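Local coordinates for protein NAD nucleotidase (Haemophilus influenzae, PDB 3ZTV) that degrades NAD to adenosine and nicotinamide riboside in the periplasm, acting both as an NAD pyrophosphatase and as a 5'-nucleotidase, at residues D234-L239 with P291-S296; D322-K325 with S331-D334; L404-A409 with K447-D452. All coordinates share one frame; numbering follows the deposited sequence.

Interaction 1: D234-L239 with P291-S296; sequences DELRSL and PHVLMS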
loop_
_atom_site.group_PDB
_atom_site.type_symbol
_atom_site.label_atom_id
_atom_site.label_comp_id
_atom_site.label_asym_id
_atom_site.label_seq_id
_atom_site.Cartn_x
_atom_site.Cartn_y
_atom_site.Cartn_z
ATOM N N ASP A 234 -2.043 -24.002 29.754
ATOM C CA ASP A 234 -1.882 -25.406 30.121
ATOM C C ASP A 234 -3.183 -26.082 30.540
ATOM O O ASP A 234 -3.400 -27.243 30.212
ATOM C CB ASP A 234 -0.802 -25.572 31.194
ATOM C CG ASP A 234 0.591 -25.309 30.658
ATOM O OD1 ASP A 234 0.784 -25.391 29.422
ATOM O OD2 ASP A 234 1.490 -25.018 31.472
ATOM N N GLU A 235 -4.036 -25.368 31.269
ATOM C CA GLU A 235 -5.349 -25.907 31.632
ATOM C C GLU A 235 -6.142 -26.337 30.396
ATOM O O GLU A 235 -6.664 -27.448 30.334
ATOM C CB GLU A 235 -6.169 -24.889 32.430
ATOM C CG GLU A 235 -5.892 -24.850 33.932
ATOM C CD GLU A 235 -6.937 -24.043 34.697
ATOM O OE1 GLU A 235 -7.767 -23.364 34.046
ATOM O OE2 GLU A 235 -6.945 -24.083 35.949
ATOM N N LEU A 236 -6.233 -25.463 29.403
ATOM C CA LEU A 236 -7.020 -25.790 28.220
ATOM C C LEU A 236 -6.346 -26.869 27.369
ATOM O O LEU A 236 -7.025 -27.705 26.758
ATOM C CB LEU A 236 -7.309 -24.526 27.408
ATOM C CG LEU A 236 -8.072 -23.438 28.176
ATOM C CD1 LEU A 236 -8.442 -22.299 27.222
ATOM C CD2 LEU A 236 -9.329 -23.980 28.869
ATOM N N ARG A 237 -5.014 -26.883 27.355
ATOM C CA ARG A 237 -4.293 -27.960 26.682
ATOM C C ARG A 237 -4.597 -29.315 27.327
ATOM O O ARG A 237 -4.695 -30.326 26.628
ATOM C CB ARG A 237 -2.784 -27.708 26.696
ATOM C CG ARG A 237 -2.367 -26.530 25.855
ATOM C CD ARG A 237 -0.859 -26.285 25.912
ATOM N NE ARG A 237 -0.572 -25.047 25.200
ATOM C CZ ARG A 237 -0.240 -23.899 25.776
ATOM N NH1 ARG A 237 -0.067 -23.812 27.093
ATOM N NH2 ARG A 237 -0.042 -22.833 25.015
ATOM N N SER A 238 -4.775 -29.332 28.647
ATOM C CA SER A 238 -5.016 -30.590 29.362
ATOM C C SER A 238 -6.361 -31.210 28.980
ATOM O O SER A 238 -6.560 -32.421 29.128
ATOM C CB SER A 238 -4.935 -30.385 30.879
ATOM O OG SER A 238 -6.115 -29.793 31.404
ATOM N N LEU A 239 -7.276 -30.381 28.489
ATOM C CA LEU A 239 -8.587 -30.839 28.041
ATOM C C LEU A 239 -8.587 -31.170 26.554
ATOM O O LEU A 239 -9.624 -31.528 25.984
ATOM C CB LEU A 239 -9.641 -29.772 28.326
ATOM C CG LEU A 239 -9.943 -29.433 29.780
ATOM C CD1 LEU A 239 -10.915 -28.267 29.860
ATOM C CD2 LEU A 239 -10.499 -30.661 30.497
ATOM N N PRO A 291 -8.090 -16.921 29.413
ATOM C CA PRO A 291 -9.090 -17.203 28.378
ATOM C C PRO A 291 -10.227 -18.049 28.966
ATOM O O PRO A 291 -10.050 -19.256 29.180
ATOM C CB PRO A 291 -8.298 -18.005 27.345
ATOM C CG PRO A 291 -7.247 -18.714 28.153
ATOM C CD PRO A 291 -6.971 -17.880 29.383
ATOM N N HIS A 292 -11.373 -17.429 29.248
ATOM C CA HIS A 292 -12.489 -18.148 29.878
ATOM C C HIS A 292 -13.304 -18.925 28.852
ATOM O O HIS A 292 -13.989 -18.322 28.018
ATOM C CB HIS A 292 -13.446 -17.173 30.562
ATOM C CG HIS A 292 -12.843 -16.403 31.700
ATOM N ND1 HIS A 292 -12.257 -15.163 31.553
ATOM C CD2 HIS A 292 -12.770 -16.697 33.019
ATOM C CE1 HIS A 292 -11.836 -14.731 32.732
ATOM N NE2 HIS A 292 -12.144 -15.643 33.639
ATOM N N VAL A 293 -13.264 -20.253 28.923
ATOM C CA VAL A 293 -14.139 -21.079 28.094
ATOM C C VAL A 293 -15.485 -21.244 28.795
ATOM O O VAL A 293 -15.561 -21.694 29.947
ATOM C CB VAL A 293 -13.521 -22.454 27.809
ATOM C CG1 VAL A 293 -14.509 -23.346 27.063
ATOM C CG2 VAL A 293 -12.258 -22.297 26.999
ATOM N N LEU A 294 -16.555 -20.873 28.098
ATOM C CA LEU A 294 -17.903 -20.891 28.641
ATOM C C LEU A 294 -18.512 -22.261 28.393
ATOM O O LEU A 294 -18.734 -22.638 27.243
ATOM C CB LEU A 294 -18.737 -19.805 27.959
ATOM C CG LEU A 294 -18.104 -18.406 27.976
ATOM C CD1 LEU A 294 -18.915 -17.453 27.110
ATOM C CD2 LEU A 294 -17.966 -17.877 29.402
ATOM N N MET A 295 -18.789 -23.005 29.460
ATOM C CA MET A 295 -19.204 -24.400 29.328
ATOM C C MET A 295 -20.416 -24.727 30.193
ATOM O O MET A 295 -20.550 -24.218 31.308
ATOM C CB MET A 295 -18.026 -25.314 29.690
ATOM C CG MET A 295 -18.228 -26.796 29.372
ATOM S SD MET A 295 -16.756 -27.781 29.718
ATOM C CE MET A 295 -15.654 -27.119 28.470
ATOM N N SER A 296 -21.317 -25.546 29.659
ATOM C CA SER A 296 -22.424 -26.086 30.438
ATOM C C SER A 296 -21.986 -27.273 31.292
ATOM O O SER A 296 -21.102 -28.033 30.904
ATOM C CB SER A 296 -23.547 -26.522 29.504
ATOM O OG SER A 296 -24.586 -27.162 30.229
#

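Interaction 2: D322-K325 with S331-D334; sequences DTLK and SLDD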
loop_
_atom_site.group_PDB
_atom_site.type_symbol
_atom_site.label_atom_id
_atom_site.label_comp_id
_atom_site.label_asym_id
_atom_site.label_seq_id
_atom_site.Cartn_x
_atom_site.Cartn_y
_atom_site.Cartn_z
ATOM N N ASP A 322 -16.338 -32.054 39.345
ATOM C CA ASP A 322 -15.316 -31.545 40.248
ATOM C C ASP A 322 -14.083 -31.066 39.487
ATOM O O ASP A 322 -13.509 -30.018 39.803
ATOM C CB ASP A 322 -14.921 -32.603 41.279
ATOM C CG ASP A 322 -15.984 -32.811 42.340
ATOM O OD1 ASP A 322 -16.895 -31.962 42.458
ATOM O OD2 ASP A 322 -15.904 -33.822 43.070
ATOM N N THR A 323 -13.659 -31.831 38.491
ATOM C CA THR A 323 -12.510 -31.418 37.688
ATOM C C THR A 323 -12.765 -30.071 37.000
ATOM O O THR A 323 -11.945 -29.151 37.084
ATOM C CB THR A 323 -12.120 -32.490 36.651
ATOM O OG1 THR A 323 -11.643 -33.653 37.340
ATOM C CG2 THR A 323 -11.027 -31.982 35.729
ATOM N N LEU A 324 -13.909 -29.945 36.341
ATOM C CA LEU A 324 -14.243 -28.703 35.653
ATOM C C LEU A 324 -14.337 -27.521 36.623
ATOM O O LEU A 324 -13.875 -26.417 36.313
ATOM C CB LEU A 324 -15.550 -28.868 34.873
ATOM C CG LEU A 324 -15.491 -29.843 33.689
ATOM C CD1 LEU A 324 -16.865 -30.058 33.080
ATOM C CD2 LEU A 324 -14.517 -29.354 32.621
ATOM N N LYS A 325 -14.934 -27.740 37.790
ATOM C CA LYS A 325 -15.108 -26.680 38.777
ATOM C C LYS A 325 -13.770 -26.189 39.331
ATOM O O LYS A 325 -13.659 -25.044 39.776
ATOM C CB LYS A 325 -16.020 -27.151 39.915
ATOM C CG LYS A 325 -17.474 -27.336 39.506
ATOM C CD LYS A 325 -18.296 -27.986 40.618
ATOM C CE LYS A 325 -19.767 -28.052 40.228
ATOM N NZ LYS A 325 -20.584 -28.856 41.182
ATOM N N SER A 331 -15.569 -21.692 32.834
ATOM C CA SER A 331 -16.634 -21.025 33.557
ATOM C C SER A 331 -17.933 -21.771 33.282
ATOM O O SER A 331 -18.403 -21.820 32.146
ATOM C CB SER A 331 -16.747 -19.577 33.091
ATOM O OG SER A 331 -17.634 -18.843 33.911
ATOM N N LEU A 332 -18.520 -22.359 34.318
ATOM C CA LEU A 332 -19.717 -23.193 34.146
ATOM C C LEU A 332 -21.032 -22.451 34.348
ATOM O O LEU A 332 -21.202 -21.705 35.317
ATOM C CB LEU A 332 -19.690 -24.398 35.099
ATOM C CG LEU A 332 -18.540 -25.383 34.927
ATOM C CD1 LEU A 332 -18.446 -26.313 36.134
ATOM C CD2 LEU A 332 -18.677 -26.184 33.644
ATOM N N ASP A 333 -21.963 -22.675 33.419
ATOM C CA ASP A 333 -23.372 -22.309 33.579
ATOM C C ASP A 333 -23.628 -20.825 33.813
ATOM O O ASP A 333 -24.532 -20.460 34.563
ATOM C CB ASP A 333 -24.016 -23.138 34.704
ATOM C CG ASP A 333 -23.971 -24.631 34.432
ATOM O OD1 ASP A 333 -24.087 -25.050 33.259
ATOM O OD2 ASP A 333 -23.820 -25.392 35.409
ATOM N N ASP A 334 -22.854 -19.958 33.165
ATOM C CA ASP A 334 -23.176 -18.536 33.204
ATOM C C ASP A 334 -24.448 -18.296 32.399
ATOM O O ASP A 334 -24.588 -18.805 31.293
ATOM C CB ASP A 334 -22.059 -17.690 32.593
ATOM C CG ASP A 334 -20.731 -17.879 33.279
ATOM O OD1 ASP A 334 -20.581 -17.448 34.444
ATOM O OD2 ASP A 334 -19.830 -18.444 32.632
#

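Interaction 3: L404-A409 with K447-D452; sequences LTIQNA and KQVLED. With ADN (adenosine), chain D.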
loop_
_atom_site.group_PDB
_atom_site.type_symbol
_atom_site.label_atom_id
_atom_site.label_comp_id
_atom_site.label_asym_id
_atom_site.label_seq_id
_atom_site.Cartn_x
_atom_site.Cartn_y
_atom_site.Cartn_z
ATOM N N LEU A 404 -14.355 -22.998 -10.089
ATOM C CA LEU A 404 -15.053 -24.273 -10.130
ATOM C C LEU A 404 -15.193 -24.796 -8.717
ATOM O O LEU A 404 -14.406 -24.444 -7.834
ATOM C CB LEU A 404 -14.290 -25.274 -11.009
ATOM C CG LEU A 404 -12.882 -25.664 -10.554
ATOM C CD1 LEU A 404 -12.905 -27.010 -9.830
ATOM C CD2 LEU A 404 -11.888 -25.684 -11.724
ATOM N N THR A 405 -16.212 -25.618 -8.495
ATOM C CA THR A 405 -16.358 -26.291 -7.213
ATOM C C THR A 405 -16.510 -27.791 -7.418
ATOM O O THR A 405 -16.971 -28.236 -8.472
ATOM C CB THR A 405 -17.574 -25.782 -6.431
ATOM O OG1 THR A 405 -18.746 -25.952 -7.231
ATOM C CG2 THR A 405 -17.408 -24.316 -6.057
ATOM N N ILE A 406 -16.121 -28.560 -6.408
ATOM C CA ILE A 406 -16.214 -30.017 -6.441
ATOM C C ILE A 406 -16.856 -30.505 -5.149
ATOM O O ILE A 406 -16.436 -30.105 -4.060
ATOM C CB ILE A 406 -14.827 -30.663 -6.602
ATOM C CG1 ILE A 406 -14.204 -30.233 -7.936
ATOM C CG2 ILE A 406 -14.918 -32.176 -6.476
ATOM C CD1 ILE A 406 -12.742 -30.606 -8.085
ATOM N N GLN A 407 -17.872 -31.358 -5.279
ATOM C CA GLN A 407 -18.615 -31.913 -4.139
ATOM C C GLN A 407 -18.652 -33.434 -4.262
ATOM O O GLN A 407 -18.818 -33.974 -5.359
ATOM C CB GLN A 407 -20.043 -31.337 -4.094
ATOM C CG GLN A 407 -20.964 -31.926 -3.014
ATOM C CD GLN A 407 -20.617 -31.478 -1.596
ATOM O OE1 GLN A 407 -19.701 -30.696 -1.379
ATOM N NE2 GLN A 407 -21.366 -31.984 -0.625
ATOM N N ASN A 408 -18.490 -34.132 -3.143
ATOM C CA ASN A 408 -18.564 -35.594 -3.131
ATOM C C ASN A 408 -20.011 -36.086 -3.013
ATOM O O ASN A 408 -20.801 -35.532 -2.247
ATOM C CB ASN A 408 -17.714 -36.171 -1.991
ATOM C CG ASN A 408 -18.221 -35.766 -0.618
ATOM O OD1 ASN A 408 -18.347 -34.581 -0.311
ATOM N ND2 ASN A 408 -18.531 -36.758 0.209
ATOM N N ALA A 409 -20.350 -37.132 -3.767
ATOM C CA ALA A 409 -21.717 -37.659 -3.826
ATOM C C ALA A 409 -22.266 -38.118 -2.471
ATOM O O ALA A 409 -23.472 -38.089 -2.246
ATOM C CB ALA A 409 -21.808 -38.797 -4.849
ATOM N N LYS A 447 -7.135 -32.107 -12.120
ATOM C CA LYS A 447 -7.270 -33.421 -12.742
ATOM C C LYS A 447 -6.951 -34.521 -11.733
ATOM O O LYS A 447 -7.702 -35.490 -11.602
ATOM C CB LYS A 447 -6.353 -33.548 -13.963
ATOM C CG LYS A 447 -6.792 -32.739 -15.180
ATOM C CD LYS A 447 -5.816 -32.925 -16.342
ATOM C CE LYS A 447 -6.309 -32.264 -17.618
ATOM N NZ LYS A 447 -5.277 -32.272 -18.705
ATOM N N GLN A 448 -5.843 -34.361 -11.014
ATOM C CA GLN A 448 -5.413 -35.380 -10.067
ATOM C C GLN A 448 -6.424 -35.622 -8.943
ATOM O O GLN A 448 -6.657 -36.759 -8.550
ATOM C CB GLN A 448 -4.035 -35.057 -9.485
ATOM C CG GLN A 448 -3.449 -36.216 -8.709
ATOM C CD GLN A 448 -3.274 -37.459 -9.568
ATOM O OE1 GLN A 448 -2.536 -37.447 -10.556
ATOM N NE2 GLN A 448 -3.954 -38.538 -9.195
ATOM N N VAL A 449 -7.031 -34.563 -8.415
ATOM C CA VAL A 449 -7.985 -34.780 -7.332
ATOM C C VAL A 449 -9.231 -35.529 -7.824
ATOM O O VAL A 449 -9.780 -36.353 -7.093
ATOM C CB VAL A 449 -8.342 -33.484 -6.548
ATOM C CG1 VAL A 449 -9.273 -32.599 -7.338
ATOM C CG2 VAL A 449 -8.961 -33.837 -5.197
ATOM N N LEU A 450 -9.663 -35.268 -9.059
ATOM C CA LEU A 450 -10.763 -36.035 -9.654
ATOM C C LEU A 450 -10.368 -37.500 -9.794
ATOM O O LEU A 450 -11.164 -38.396 -9.506
ATOM C CB LEU A 450 -11.170 -35.473 -11.019
ATOM C CG LEU A 450 -11.764 -34.062 -11.014
ATOM C CD1 LEU A 450 -12.028 -33.577 -12.438
ATOM C CD2 LEU A 450 -13.039 -34.012 -10.178
ATOM N N GLU A 451 -9.136 -37.742 -10.229
ATOM C CA GLU A 451 -8.642 -39.112 -10.338
ATOM C C GLU A 451 -8.630 -39.791 -8.961
ATOM O O GLU A 451 -9.042 -40.949 -8.816
ATOM C CB GLU A 451 -7.247 -39.144 -10.973
ATOM C CG GLU A 451 -7.172 -38.643 -12.426
ATOM C CD GLU A 451 -7.569 -39.690 -13.469
ATOM O OE1 GLU A 451 -7.821 -40.859 -13.103
ATOM O OE2 GLU A 451 -7.602 -39.330 -14.672
ATOM N N ASP A 452 -8.154 -39.067 -7.951
ATOM C CA ASP A 452 -8.117 -39.591 -6.585
ATOM C C ASP A 452 -9.511 -39.997 -6.117
ATOM O O ASP A 452 -9.715 -41.098 -5.589
ATOM C CB ASP A 452 -7.573 -38.540 -5.607
ATOM C CG ASP A 452 -6.132 -38.128 -5.897
ATOM O OD1 ASP A 452 -5.378 -38.892 -6.535
ATOM O OD2 ASP A 452 -5.743 -37.025 -5.456
HETATM O "O5'" ADN D . -21.165 -42.857 5.230
HETATM C "C5'" ADN D . -19.849 -42.332 5.046
HETATM C "C4'" ADN D . -19.835 -41.474 3.787
HETATM O "O4'" ADN D . -20.625 -40.297 3.983
HETATM C "C3'" ADN D . -18.448 -40.989 3.414
HETATM O "O3'" ADN D . -17.794 -41.912 2.537
HETATM C "C2'" ADN D . -18.719 -39.666 2.725
HETATM O "O2'" ADN D . -18.964 -39.856 1.326
HETATM C "C1'" ADN D . -20.000 -39.169 3.369
HETATM N N9 ADN D . -19.670 -38.166 4.405
HETATM C C8 ADN D . -19.448 -38.385 5.717
HETATM N N7 ADN D . -19.174 -37.217 6.361
HETATM C C5 ADN D . -19.215 -36.226 5.442
HETATM C C6 ADN D . -19.033 -34.757 5.419
HETATM N N6 ADN D . -18.728 -34.053 6.533
HETATM N N1 ADN D . -19.177 -34.126 4.237
HETATM C C2 ADN D . -19.481 -34.784 3.104
HETATM N N3 ADN D . -19.661 -36.111 3.049
HETATM C C4 ADN D . -19.550 -36.865 4.165
#

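Interaction 1: D234-L239 with P291-S296
Leu236, on the short helix 234-238, meets two residues of strand 284-295 through its branched end. Its CD1 lies 3.8 Å from Val293 CG2. The same CD1 is 3.9 Å from Pro291 CG. The second methyl of Leu236, CD2, comes within 3.9 Å of Val293 CG2. The leucine thus straddles one valine methyl and leans on the proline ring, and it runs alongside its two partners, pointing the opposite way. On Val293, CG1 is anti to the backbone N (chi1 174°), which leaves CG2 as the methyl offered to the helix. Pro291 and Val293, two apart in an extended strand, both point toward the helix, and all three touching residues are buried. His292, between them, points away and packs on Leu56 of helix 46-59, while Ile330 of the adjoining strand 330-332 touches both Leu236 and Val293 and widens the apolar patch. Within the helix, Arg237 NH1 and Asp234 OD1 form a salt bridge at 2.9 Å, the nitrogen arriving 42° out of the carboxylate plane. Arg237 has a second acidic partner in Glu246, and Glu235 links the helix to the backbone N-H groups of Lys328 and Ser329 through its two carboxylate oxygens. The arrangement is a short helix laid on one face of a mixed beta-sheet, in the alpha/beta architecture of the calcineurin-like metallophosphoesterase domain.

Interaction 2: D322-K325 with S331-D334
Leu332 holds CG anti to its carbonyl carbon (chi1 -62°) and continues extended through chi2 (166°), which carries CD1 from strand 330-332 to the last turn of helix 314-325. There CD1 touches Lys325 CG at 3.7 Å and Leu324 CB at 4.1 Å, so one methyl rests against the roots of two consecutive helix residues. Lys325 has a similar first torsion and an extended chain beyond it. Its stem crosses Leu332 at about a right angle, and the aliphatic CG makes the touch while the chain carries the ammonium group onward. The closest approach is therefore hydrocarbon against hydrocarbon, although lysine bears the charge. Leu324 is buried and Lys325 exposed; the methyl thus lies against one residue of each kind. The nearest CA atoms of the two segments, Lys325 CA and Leu332 CA, are 7.4 Å apart. Beyond Leu332 the chain turns, with Asp333 in a left-handed backbone conformation. A side-chain bond spans this turn: Ser331 OG donates to the syn lone pair of Asp334 OD2 at 2.6 Å. Asp334 OD1 forms a salt bridge with Lys55, and Lys52 hydrogen-bonds to Ser331 OG; these charges probably favour an ionised carboxylate. Asp333 OD2 is hydrogen-bonded to Ser297 OG. After helix 314-325 the chain turns back, so that the following strand 330-332 packs on the helix's last turn, with Leu324 also resting on Leu34 of strand 28-34 and Met295 of strand 284-295, while Asp334 packs against helix 46-59.

Interaction 3: L404-A409 with K447-D452
Ile406 meets helix 443-460 through a single methyl, and two residues further on the same strand reaches bound adenosine. Ile406 CD1 faces Val449 CG1 tip to tip at 4.1 Å and touches Leu450 CD2 at 4.0 Å, the leucine lying aslant to it. On Val449, chi1 of 75° sets CG1 between the backbone N and the carbonyl carbon and turns that methyl to the isoleucine. Pro467 of the neighbouring strand touches both Ile406 and Leu450, while Phe527 and Tyr524 pack on Val449. On the helix, Gln448 NE2 donates to Asp452 OD1 at 3.0 Å, nearly straight at 163° but above the carboxylate plane. At the strand's end, Asn408 ND2 gives adenosine N3 a 3.1 Å hydrogen bond, straight at 179°, and a weak one to O2' at 3.3 Å. Asn514 ND2 binds Asn408 OD1, which probably helps hold the amide with its nitrogen toward the nucleoside. The chemistry divides along the strand: apolar methyls join sheet and helix in the C-terminal domain, whereas the asparagine amide recognises the adenine mainly through its N3 acceptor, the bond to the ribose hydroxyl adding little.

Interactions 1 and 2 adjoin, their centres 10 Å apart, because strands 284-295 and 330-332 are parallel neighbours in one mixed sheet. Two probable backbone hydrogen bonds join them: Val293 O to Ser331 N at 2.9 Å, and Met295 N to Ser331 O at 3.0 Å. Met295 O also packs against Leu332 CD2 at 3.6 Å. Both lie away from the annotated zinc and substrate sites. Interaction 3 stands apart in the C-terminal domain, its centre about 38 Å from that of interaction 1 and 45 Å from that of interaction 2. It alone includes a residue of the adenosine pocket, Asn408, which shares the nucleoside with Asp522, Asn434 and Ser462.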